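Local structure of ribonucleoside-diphosphate reductase (Pseudomonas aeruginosa, 5IM3) at residues 44-49 with 77-82; 378-383 with 407-412; 667-672 with 679-684. The protein probably reduces ribonucleoside diphosphates to the corresponding deoxyribonucleotides, supplying precursors for DNA synthesis under allosteric control by bound nucleotides. One frame throughout, in Å; residues are numbered along the deposited sequence.

Interaction 1 (44-49 with 77-82); sequences YTDDKI and RLTEQV. With DTP (2'-deoxyadenosine 5'-triphosphate), chain C.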
loop_
_atom_site.group_PDB
_atom_site.type_symbol
_atom_site.label_atom_id
_atom_site.label_comp_id
_atom_site.label_asym_id
_atom_site.label_seq_id
_atom_site.Cartn_x
_atom_site.Cartn_y
_atom_site.Cartn_z
ATOM N N TYR A 44 -61.470 -13.794 9.864
ATOM C CA TYR A 44 -60.365 -14.528 9.264
ATOM C C TYR A 44 -60.430 -15.987 9.706
ATOM O O TYR A 44 -60.306 -16.289 10.899
ATOM C CB TYR A 44 -59.033 -13.892 9.661
ATOM C CG TYR A 44 -57.821 -14.495 8.985
ATOM C CD1 TYR A 44 -57.288 -13.929 7.831
ATOM C CD2 TYR A 44 -57.202 -15.626 9.503
ATOM C CE1 TYR A 44 -56.178 -14.478 7.212
ATOM C CE2 TYR A 44 -56.094 -16.180 8.891
ATOM C CZ TYR A 44 -55.586 -15.603 7.747
ATOM O OH TYR A 44 -54.482 -16.151 7.135
ATOM N N THR A 45 -60.594 -16.889 8.739
ATOM C CA THR A 45 -60.821 -18.308 8.988
ATOM C C THR A 45 -59.730 -19.082 8.268
ATOM O O THR A 45 -59.636 -19.029 7.037
ATOM C CB THR A 45 -62.200 -18.763 8.494
ATOM O OG1 THR A 45 -63.215 -17.894 9.008
ATOM C CG2 THR A 45 -62.484 -20.191 8.950
ATOM N N ASP A 46 -58.903 -19.789 9.037
ATOM C CA ASP A 46 -57.869 -20.626 8.441
ATOM C C ASP A 46 -58.465 -21.686 7.525
ATOM O O ASP A 46 -57.851 -22.052 6.517
ATOM C CB ASP A 46 -57.041 -21.288 9.541
ATOM C CG ASP A 46 -55.812 -20.485 9.915
ATOM O OD1 ASP A 46 -55.718 -19.310 9.505
ATOM O OD2 ASP A 46 -54.940 -21.029 10.624
ATOM N N ASP A 47 -59.656 -22.188 7.862
ATOM C CA ASP A 47 -60.268 -23.264 7.089
ATOM C C ASP A 47 -60.369 -22.906 5.611
ATOM O O ASP A 47 -60.093 -23.741 4.742
ATOM C CB ASP A 47 -61.652 -23.585 7.659
ATOM C CG ASP A 47 -62.339 -24.721 6.925
ATOM O OD1 ASP A 47 -61.649 -25.692 6.550
ATOM O OD2 ASP A 47 -63.570 -24.639 6.723
ATOM N N LYS A 48 -60.766 -21.668 5.302
ATOM C CA LYS A 48 -60.896 -21.267 3.904
ATOM C C LYS A 48 -59.561 -21.369 3.176
ATOM O O LYS A 48 -59.519 -21.728 1.992
ATOM C CB LYS A 48 -61.457 -19.846 3.816
ATOM C CG LYS A 48 -62.844 -19.686 4.428
ATOM C CD LYS A 48 -63.883 -20.534 3.705
ATOM C CE LYS A 48 -65.275 -20.320 4.278
ATOM N NZ LYS A 48 -66.309 -21.115 3.556
ATOM N N ILE A 49 -58.460 -21.060 3.863
ATOM C CA ILE A 49 -57.140 -21.250 3.269
ATOM C C ILE A 49 -56.822 -22.735 3.155
ATOM O O ILE A 49 -56.345 -23.210 2.117
ATOM C CB ILE A 49 -56.066 -20.512 4.089
ATOM C CG1 ILE A 49 -56.282 -19.001 3.997
ATOM C CG2 ILE A 49 -54.665 -20.891 3.600
ATOM C CD1 ILE A 49 -55.320 -18.176 4.829
ATOM N N ARG A 77 -49.208 -26.915 7.373
ATOM C CA ARG A 77 -47.930 -26.225 7.498
ATOM C C ARG A 77 -47.903 -24.974 6.630
ATOM O O ARG A 77 -47.468 -23.907 7.079
ATOM C CB ARG A 77 -46.787 -27.168 7.122
ATOM C CG ARG A 77 -45.402 -26.554 7.264
ATOM C CD ARG A 77 -44.310 -27.526 6.838
ATOM N NE ARG A 77 -44.458 -27.940 5.445
ATOM C CZ ARG A 77 -44.090 -27.205 4.399
ATOM N NH1 ARG A 77 -43.554 -26.003 4.576
ATOM N NH2 ARG A 77 -44.267 -27.668 3.169
ATOM N N LEU A 78 -48.371 -25.084 5.386
ATOM C CA LEU A 78 -48.443 -23.919 4.513
ATOM C C LEU A 78 -49.434 -22.893 5.049
ATOM O O LEU A 78 -49.164 -21.687 5.021
ATOM C CB LEU A 78 -48.832 -24.352 3.099
ATOM C CG LEU A 78 -47.896 -25.342 2.403
ATOM C CD1 LEU A 78 -48.507 -25.793 1.090
ATOM C CD2 LEU A 78 -46.527 -24.728 2.173
ATOM N N THR A 79 -50.586 -23.356 5.543
ATOM C CA THR A 79 -51.572 -22.439 6.104
ATOM C C THR A 79 -51.018 -21.700 7.312
ATOM O O THR A 79 -51.349 -20.529 7.529
ATOM C CB THR A 79 -52.841 -23.204 6.490
ATOM O OG1 THR A 79 -53.394 -23.835 5.328
ATOM C CG2 THR A 79 -53.883 -22.266 7.091
ATOM N N GLU A 80 -50.174 -22.361 8.108
ATOM C CA GLU A 80 -49.642 -21.735 9.312
ATOM C C GLU A 80 -48.690 -20.597 8.970
ATOM O O GLU A 80 -48.803 -19.495 9.521
ATOM C CB GLU A 80 -48.946 -22.788 10.178
ATOM C CG GLU A 80 -48.098 -22.216 11.308
ATOM C CD GLU A 80 -48.890 -21.325 12.247
ATOM O OE1 GLU A 80 -50.138 -21.400 12.235
ATOM O OE2 GLU A 80 -48.262 -20.549 12.996
ATOM N N GLN A 81 -47.740 -20.839 8.065
ATOM C CA GLN A 81 -46.783 -19.795 7.719
ATOM C C GLN A 81 -47.429 -18.666 6.927
ATOM O O GLN A 81 -46.860 -17.571 6.860
ATOM C CB GLN A 81 -45.603 -20.387 6.943
ATOM C CG GLN A 81 -45.966 -21.099 5.654
ATOM C CD GLN A 81 -44.798 -21.889 5.085
ATOM O OE1 GLN A 81 -43.982 -22.434 5.830
ATOM N NE2 GLN A 81 -44.711 -21.950 3.763
ATOM N N VAL A 82 -48.602 -18.898 6.337
ATOM C CA VAL A 82 -49.365 -17.801 5.748
ATOM C C VAL A 82 -50.026 -16.973 6.841
ATOM O O VAL A 82 -49.836 -15.753 6.921
ATOM C CB VAL A 82 -50.402 -18.343 4.746
ATOM C CG1 VAL A 82 -51.427 -17.261 4.376
ATOM C CG2 VAL A 82 -49.705 -18.863 3.496
HETATM P PG DTP C . -66.300 -17.744 -2.780
HETATM O O1G DTP C . -66.947 -18.663 -1.815
HETATM O O2G DTP C . -65.178 -18.421 -3.588
HETATM O O3G DTP C . -67.284 -17.138 -3.762
HETATM P PB DTP C . -63.993 -16.308 -1.980
HETATM O O1B DTP C . -63.391 -16.393 -3.327
HETATM O O2B DTP C . -63.638 -15.009 -1.281
HETATM O O3B DTP C . -65.565 -16.533 -2.055
HETATM P PA DTP C . -62.952 -18.924 -1.772
HETATM O O1A DTP C . -63.120 -20.048 -0.833
HETATM O O2A DTP C . -63.528 -19.172 -3.170
HETATM O O3A DTP C . -63.540 -17.584 -1.150
HETATM O "O5'" DTP C . -61.471 -18.499 -1.922
HETATM C "C5'" DTP C . -60.794 -18.242 -0.688
HETATM C "C4'" DTP C . -59.487 -17.534 -0.918
HETATM O "O4'" DTP C . -59.447 -16.344 -0.107
HETATM C "C3'" DTP C . -58.281 -18.343 -0.466
HETATM O "O3'" DTP C . -57.085 -17.930 -1.128
HETATM C "C2'" DTP C . -58.223 -18.031 1.024
HETATM C "C1'" DTP C . -58.851 -16.647 1.148
HETATM N N9 DTP C . -59.872 -16.546 2.188
HETATM C C8 DTP C . -61.203 -16.860 2.114
HETATM N N7 DTP C . -61.845 -16.747 3.252
HETATM C C5 DTP C . -60.867 -16.323 4.138
HETATM C C6 DTP C . -60.901 -16.021 5.512
HETATM N N6 DTP C . -61.974 -16.221 6.287
HETATM N N1 DTP C . -59.757 -15.585 6.084
HETATM C C2 DTP C . -58.659 -15.483 5.328
HETATM N N3 DTP C . -58.502 -15.773 4.037
HETATM C C4 DTP C . -59.649 -16.185 3.494
#
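Ile49 meets Thr79 and Val82 on the neighbouring helix with its two branches spread apart. Its CG2 methyl is anti to the backbone N and reaches Thr79, 3.6 Å from OG1. CG2 also lies 3.8 Å from the Thr79 methyl CG2. The other branch, through CG1, ends in CD1, which packs 4.0 Å from Val82 CG1. Ile49 crosses both partners at a slant. Asp46, one turn earlier, rests its carboxylate group against the same Thr79 methyl: Asp46 CG and OD2 each lie 3.9 Å from Thr79 CG2. The other carboxylate oxygen, Asp46 OD1, hydrogen-bonds Thr83 OG1, and Thr79 OG1 bonds to Val75 O and Thr50 OG1. No hydrogen bond joins the two segments directly.

Both segments belong to the first ATP cone, the regulatory domain that here holds dATP. Helix 46-60 starts beside the nucleotide, and helix 69-88 backs it on the side away from the base. Ile49 also lines the nucleotide: its CG1 lies 3.7 Å from C2' of the deoxyribose.

The Tyr44 ring sets one face against the adenine rim, with CD1 3.2 Å from C2 of the base. Tyr44 CG is anti to the backbone N (chi1 -174°), which sets it beside N1 of the adenine. The phenol OH extends past the base toward the second helix, where it makes a loose touch with Val82 CG1 and hydrogen-bonds Thr83 OG1. Lys48 adds the aliphatic start of its chain to the base, its CB 3.2 Å from N7. The adenine amino nitrogen N6 comes within 2.9 Å of Thr45 N, a close approach to which no bond is assigned.

Interaction 2 (378-383 with 407-412); sequences VPDDLS and TPVRAL. With DTP (2'-deoxyadenosine 5'-triphosphate), chain G.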
loop_
_atom_site.group_PDB
_atom_site.type_symbol
_atom_site.label_atom_id
_atom_site.label_comp_id
_atom_site.label_asym_id
_atom_site.label_seq_id
_atom_site.Cartn_x
_atom_site.Cartn_y
_atom_site.Cartn_z
ATOM N N VAL A 378 4.337 36.123 -25.645
ATOM C CA VAL A 378 4.620 37.079 -24.575
ATOM C C VAL A 378 6.083 37.498 -24.669
ATOM O O VAL A 378 6.960 36.626 -24.675
ATOM C CB VAL A 378 4.314 36.486 -23.189
ATOM C CG1 VAL A 378 4.417 37.561 -22.119
ATOM C CG2 VAL A 378 2.933 35.857 -23.168
ATOM N N PRO A 379 6.387 38.791 -24.747
ATOM C CA PRO A 379 7.787 39.221 -24.811
ATOM C C PRO A 379 8.452 39.242 -23.440
ATOM O O PRO A 379 7.803 39.354 -22.399
ATOM C CB PRO A 379 7.693 40.636 -25.396
ATOM C CG PRO A 379 6.368 41.122 -24.956
ATOM C CD PRO A 379 5.460 39.919 -24.940
ATOM N N ASP A 380 9.782 39.140 -23.464
ATOM C CA ASP A 380 10.584 39.079 -22.245
ATOM C C ASP A 380 10.882 40.470 -21.689
ATOM O O ASP A 380 12.036 40.788 -21.390
ATOM C CB ASP A 380 11.895 38.331 -22.515
ATOM C CG ASP A 380 12.719 38.101 -21.252
ATOM O OD1 ASP A 380 12.122 37.847 -20.187
ATOM O OD2 ASP A 380 13.965 38.179 -21.327
ATOM N N ASP A 381 9.857 41.308 -21.545
ATOM C CA ASP A 381 9.995 42.560 -20.815
ATOM C C ASP A 381 8.725 42.794 -20.011
ATOM O O ASP A 381 7.642 42.333 -20.384
ATOM C CB ASP A 381 10.299 43.755 -21.755
ATOM C CG ASP A 381 9.177 44.058 -22.709
ATOM O OD1 ASP A 381 9.128 43.443 -23.791
ATOM O OD2 ASP A 381 8.359 44.939 -22.379
ATOM N N LEU A 382 8.875 43.501 -18.890
ATOM C CA LEU A 382 7.774 43.633 -17.940
ATOM C C LEU A 382 6.592 44.381 -18.543
ATOM O O LEU A 382 5.433 44.033 -18.284
ATOM C CB LEU A 382 8.250 44.342 -16.670
ATOM C CG LEU A 382 7.305 44.213 -15.466
ATOM C CD1 LEU A 382 7.196 42.772 -15.008
ATOM C CD2 LEU A 382 7.764 45.123 -14.324
ATOM N N SER A 383 6.860 45.422 -19.329
ATOM C CA SER A 383 5.776 46.160 -19.971
ATOM C C SER A 383 5.022 45.275 -20.957
ATOM O O SER A 383 3.786 45.262 -20.975
ATOM C CB SER A 383 6.335 47.397 -20.668
ATOM O OG SER A 383 5.297 48.182 -21.228
ATOM N N THR A 407 7.280 30.963 -23.460
ATOM C CA THR A 407 8.678 30.556 -23.549
ATOM C C THR A 407 9.665 31.718 -23.527
ATOM O O THR A 407 10.729 31.568 -22.902
ATOM C CB THR A 407 8.869 29.713 -24.815
ATOM O OG1 THR A 407 8.117 28.498 -24.692
ATOM C CG2 THR A 407 10.339 29.378 -25.049
ATOM N N PRO A 408 9.412 32.864 -24.170
ATOM C CA PRO A 408 10.451 33.910 -24.218
ATOM C C PRO A 408 10.802 34.508 -22.864
ATOM O O PRO A 408 11.868 35.124 -22.741
ATOM C CB PRO A 408 9.843 34.972 -25.151
ATOM C CG PRO A 408 8.795 34.253 -25.935
ATOM C CD PRO A 408 8.249 33.209 -25.006
ATOM N N VAL A 409 9.955 34.346 -21.852
ATOM C CA VAL A 409 10.139 35.026 -20.573
ATOM C C VAL A 409 11.200 34.294 -19.757
ATOM O O VAL A 409 11.122 33.075 -19.568
ATOM C CB VAL A 409 8.803 35.115 -19.817
ATOM C CG1 VAL A 409 8.988 35.731 -18.439
ATOM C CG2 VAL A 409 7.799 35.924 -20.628
ATOM N N ARG A 410 12.181 35.044 -19.252
ATOM C CA ARG A 410 13.362 34.451 -18.633
ATOM C C ARG A 410 13.012 33.725 -17.337
ATOM O O ARG A 410 12.067 34.077 -16.628
ATOM C CB ARG A 410 14.420 35.522 -18.372
ATOM C CG ARG A 410 13.997 36.624 -17.418
ATOM C CD ARG A 410 15.032 37.742 -17.393
ATOM N NE ARG A 410 15.153 38.391 -18.695
ATOM C CZ ARG A 410 15.857 39.494 -18.928
ATOM N NH1 ARG A 410 16.523 40.086 -17.945
ATOM N NH2 ARG A 410 15.892 40.007 -20.148
ATOM N N ALA A 411 13.811 32.706 -17.024
ATOM C CA ALA A 411 13.472 31.729 -16.005
ATOM C C ALA A 411 14.085 32.094 -14.654
ATOM O O ALA A 411 14.824 33.070 -14.514
ATOM C CB ALA A 411 13.934 30.339 -16.443
ATOM N N LEU A 412 13.767 31.284 -13.644
ATOM C CA LEU A 412 14.345 31.451 -12.318
ATOM C C LEU A 412 15.861 31.542 -12.410
ATOM O O LEU A 412 16.501 30.758 -13.114
ATOM C CB LEU A 412 13.943 30.281 -11.413
ATOM C CG LEU A 412 14.555 30.273 -10.006
ATOM C CD1 LEU A 412 13.996 31.411 -9.160
ATOM C CD2 LEU A 412 14.332 28.932 -9.322
HETATM P PG DTP G . 17.032 43.778 -20.000
HETATM O O1G DTP G . 17.508 43.226 -18.700
HETATM O O2G DTP G . 18.168 44.076 -20.980
HETATM O O3G DTP G . 16.045 42.843 -20.699
HETATM P PB DTP G . 14.700 45.471 -19.991
HETATM O O1B DTP G . 14.177 44.701 -21.136
HETATM O O2B DTP G . 14.501 46.970 -20.208
HETATM O O3B DTP G . 16.249 45.151 -19.804
HETATM P PA DTP G . 12.549 44.373 -18.532
HETATM O O1A DTP G . 12.159 44.176 -19.918
HETATM O O2A DTP G . 11.561 45.322 -17.895
HETATM O O3A DTP G . 13.977 45.058 -18.633
HETATM O "O5'" DTP G . 12.550 42.988 -17.778
HETATM C "C5'" DTP G . 13.136 41.801 -18.352
HETATM C "C4'" DTP G . 12.648 40.583 -17.608
HETATM O "O4'" DTP G . 12.823 40.787 -16.189
HETATM C "C3'" DTP G . 11.176 40.225 -17.820
HETATM O "O3'" DTP G . 11.021 38.811 -17.938
HETATM C "C2'" DTP G . 10.500 40.739 -16.556
HETATM C "C1'" DTP G . 11.592 40.612 -15.508
HETATM N N9 DTP G . 11.518 41.613 -14.453
HETATM C C8 DTP G . 11.970 42.903 -14.531
HETATM N N7 DTP G . 11.729 43.620 -13.460
HETATM C C5 DTP G . 11.083 42.735 -12.610
HETATM C C6 DTP G . 10.575 42.872 -11.306
HETATM N N6 DTP G . 10.640 44.003 -10.599
HETATM N N1 DTP G . 9.998 41.790 -10.740
HETATM C C2 DTP G . 9.942 40.652 -11.438
HETATM N N3 DTP G . 10.381 40.403 -12.674
HETATM C C4 DTP G . 10.947 41.494 -13.209
#
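Asp380 and Arg410 carry the polar part of this contact. They form a salt bridge in which Arg410 presents NE and NH2 side-on to a single oxygen, Asp380 OD2. Arg410 NE and NH2 each lie 2.9 Å from Asp380 OD2. OD2 sits at the guanidinium edge, close to its plane. NE meets the syn lone pair of OD2, whereas NH2 comes from above the carboxylate plane. The two side chains cross at about a right angle, and their flat groups are turned 51° apart. Arg410 CG lies between the backbone N and the carbonyl carbon (chi1 62°), which places CG 3.6 Å from Asp380 OD1 and near O3' of the sugar.

The other oxygen, Asp380 OD1, takes hydrogen bonds from protein and ligand. Arg410 N donates to Asp380 OD1 over 3.0 Å from above the carboxylate plane. The dATP O3' donates to the same Asp380 OD1 at 2.7 Å. Four bonds therefore grip the carboxylate and fix its rotation.

Further bonds hold the triphosphate. Arg410 NH2 reaches O3G at 2.9 Å, so this nitrogen serves both the aspartate and the gamma-phosphate. NH1 makes a weak bond to O1G, and Leu382 N a weak one to O2A. The positive guanidinium probably offsets part of the phosphate charge.

Van der Waals packing fills in the rest. One guanidinium face carries C5' of the sugar 3.6 Å above its centre. Pro408 CG sits 3.3 Å from Val378 O, and Val378 CG1 meets Val409 CG2 at 4.0 Å.

Asp380 is the centre of an inverse gamma turn, and Asp381 N-caps helix 382-395. Lys397 and Val440 O of the second subunit also bond the dATP. Such a nucleotide site at the dimer interface is characteristic of the specificity site of class I ribonucleotide reductases.

Interaction 3 (667-672 with 679-684); sequences DALYLQ and DAAIAF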
loop_
_atom_site.group_PDB
_atom_site.type_symbol
_atom_site.label_atom_id
_atom_site.label_comp_id
_atom_site.label_asym_id
_atom_site.label_seq_id
_atom_site.Cartn_x
_atom_site.Cartn_y
_atom_site.Cartn_z
ATOM N N ASP A 667 -20.201 8.674 -36.695
ATOM C CA ASP A 667 -21.481 8.336 -37.305
ATOM C C ASP A 667 -21.320 7.988 -38.780
ATOM O O ASP A 667 -22.051 7.138 -39.298
ATOM C CB ASP A 667 -22.463 9.492 -37.129
ATOM C CG ASP A 667 -22.890 9.679 -35.683
ATOM O OD1 ASP A 667 -22.385 8.940 -34.811
ATOM O OD2 ASP A 667 -23.723 10.571 -35.416
ATOM N N ALA A 668 -20.371 8.623 -39.469
ATOM C CA ALA A 668 -20.105 8.252 -40.854
ATOM C C ALA A 668 -19.552 6.836 -40.945
ATOM O O ALA A 668 -19.841 6.114 -41.905
ATOM C CB ALA A 668 -19.138 9.250 -41.492
ATOM N N LEU A 669 -18.745 6.424 -39.961
ATOM C CA LEU A 669 -18.272 5.043 -39.918
ATOM C C LEU A 669 -19.436 4.071 -39.763
ATOM O O LEU A 669 -19.481 3.033 -40.433
ATOM C CB LEU A 669 -17.275 4.859 -38.771
ATOM C CG LEU A 669 -15.906 5.531 -38.881
ATOM C CD1 LEU A 669 -15.129 5.335 -37.589
ATOM C CD2 LEU A 669 -15.113 4.992 -40.058
ATOM N N TYR A 670 -20.385 4.388 -38.878
ATOM C CA TYR A 670 -21.555 3.533 -38.706
ATOM C C TYR A 670 -22.262 3.297 -40.034
ATOM O O TYR A 670 -22.620 2.163 -40.370
ATOM C CB TYR A 670 -22.526 4.158 -37.700
ATOM C CG TYR A 670 -22.033 4.226 -36.267
ATOM C CD1 TYR A 670 -21.128 3.296 -35.767
ATOM C CD2 TYR A 670 -22.489 5.220 -35.409
ATOM C CE1 TYR A 670 -20.687 3.359 -34.456
ATOM C CE2 TYR A 670 -22.052 5.293 -34.100
ATOM C CZ TYR A 670 -21.153 4.359 -33.627
ATOM O OH TYR A 670 -20.720 4.427 -32.323
ATOM N N LEU A 671 -22.480 4.367 -40.803
ATOM C CA LEU A 671 -23.214 4.241 -42.058
ATOM C C LEU A 671 -22.501 3.349 -43.060
ATOM O O LEU A 671 -23.147 2.814 -43.965
ATOM C CB LEU A 671 -23.449 5.623 -42.669
ATOM C CG LEU A 671 -24.389 6.543 -41.890
ATOM C CD1 LEU A 671 -24.501 7.898 -42.572
ATOM C CD2 LEU A 671 -25.766 5.908 -41.739
ATOM N N GLN A 672 -21.188 3.185 -42.928
ATOM C CA GLN A 672 -20.428 2.265 -43.756
ATOM C C GLN A 672 -20.186 0.930 -43.062
ATOM O O GLN A 672 -19.583 0.033 -43.658
ATOM C CB GLN A 672 -19.091 2.904 -44.148
ATOM C CG GLN A 672 -19.237 4.265 -44.821
ATOM C CD GLN A 672 -17.907 4.950 -45.049
ATOM O OE1 GLN A 672 -17.223 4.686 -46.037
ATOM N NE2 GLN A 672 -17.532 5.839 -44.132
ATOM N N ASP A 679 -8.437 -1.420 -40.225
ATOM C CA ASP A 679 -7.743 -0.799 -41.346
ATOM C C ASP A 679 -8.713 -0.043 -42.244
ATOM O O ASP A 679 -8.318 0.919 -42.914
ATOM C CB ASP A 679 -6.989 -1.862 -42.149
ATOM C CG ASP A 679 -5.820 -2.454 -41.383
ATOM O OD1 ASP A 679 -5.727 -2.214 -40.160
ATOM O OD2 ASP A 679 -4.998 -3.163 -42.001
ATOM N N ALA A 680 -9.984 -0.453 -42.262
ATOM C CA ALA A 680 -10.965 0.197 -43.123
ATOM C C ALA A 680 -11.330 1.588 -42.619
ATOM O O ALA A 680 -11.631 2.475 -43.425
ATOM C CB ALA A 680 -12.217 -0.673 -43.240
ATOM N N ALA A 681 -11.317 1.801 -41.300
ATOM C CA ALA A 681 -11.564 3.139 -40.767
ATOM C C ALA A 681 -10.363 4.046 -40.995
ATOM O O ALA A 681 -10.519 5.231 -41.320
ATOM C CB ALA A 681 -11.893 3.063 -39.277
ATOM N N ILE A 682 -9.157 3.511 -40.812
ATOM C CA ILE A 682 -7.948 4.277 -41.091
ATOM C C ILE A 682 -7.914 4.691 -42.556
ATOM O O ILE A 682 -7.484 5.802 -42.895
ATOM C CB ILE A 682 -6.709 3.451 -40.695
ATOM C CG1 ILE A 682 -6.590 3.407 -39.168
ATOM C CG2 ILE A 682 -5.446 4.017 -41.330
ATOM C CD1 ILE A 682 -5.439 2.562 -38.655
ATOM N N ALA A 683 -8.370 3.808 -43.446
ATOM C CA ALA A 683 -8.413 4.133 -44.867
ATOM C C ALA A 683 -9.430 5.233 -45.150
ATOM O O ALA A 683 -9.151 6.172 -45.905
ATOM C CB ALA A 683 -8.736 2.879 -45.678
ATOM N N PHE A 684 -10.623 5.130 -44.559
ATOM C CA PHE A 684 -11.637 6.158 -44.767
ATOM C C PHE A 684 -11.186 7.504 -44.209
ATOM O O PHE A 684 -11.466 8.554 -44.799
ATOM C CB PHE A 684 -12.961 5.733 -44.132
ATOM C CG PHE A 684 -14.000 6.815 -44.136
ATOM C CD1 PHE A 684 -14.591 7.221 -45.322
ATOM C CD2 PHE A 684 -14.384 7.429 -42.956
ATOM C CE1 PHE A 684 -15.546 8.223 -45.331
ATOM C CE2 PHE A 684 -15.339 8.431 -42.956
ATOM C CZ PHE A 684 -15.919 8.829 -44.145
#
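Ala668 opens the contact with its methyl, which points toward the second helix. Its CB lies 4.2 Å from Phe684 CE2, obliquely to the ring. Leu669 comes next. Its CB leaves the backbone at an angle to the partner helix, but CD2 swings in toward Ala681 and Phe684. Leu669 CD2 packs 3.8 Å from Ala681 CB and 3.9 Å from Phe684 CD2, bridging the two residues.

Gln672, one turn on from Ala668, approaches the ring through its amide. NE2 stands 3.2 Å above the Phe684 ring plane, over its centre. The amide and ring planes are 77° apart. NE2 also donates to Ala668 O, at 3.2 Å and 164°, from above that carbonyl's plane. This bond back to the preceding turn helps fix the amide over the aromatic face. The Phe684 ring also meets Phe665 at the start of the first helix.

The axes of the two segments approach to 11.3 Å, with 122° between their directions, and no hydrogen bond crosses between them. The contact joins two consecutive helices of the reductase barrel domain, linked by a short loop and packed at a steep angle: helix 665-672, directly after barrel strand 659-663, turns through the loop and packs against long helix 679-707.

In the fold
From the N terminus, interaction 1 comes first. It closes a mostly helical loop between helices 46-60 and 69-88 inside the first ATP cone. Interaction 2 follows in the barrel domain. Its loop runs through helix 382-395 and strand 401-405, bringing together the residues just past the C-terminal ends of parallel strands 373-377 and 401-405. Interaction 3 closes a six-residue loop later in the same domain, joining helix 665-672 to helix 679-707. The three are in series, so none nests or crosses. Interactions 1 and 2 lie on opposite sides of the chain's centre, their centres about 91 Å apart. Interactions 2 and 3 are about 46 Å apart between centres, and no two contacts touch.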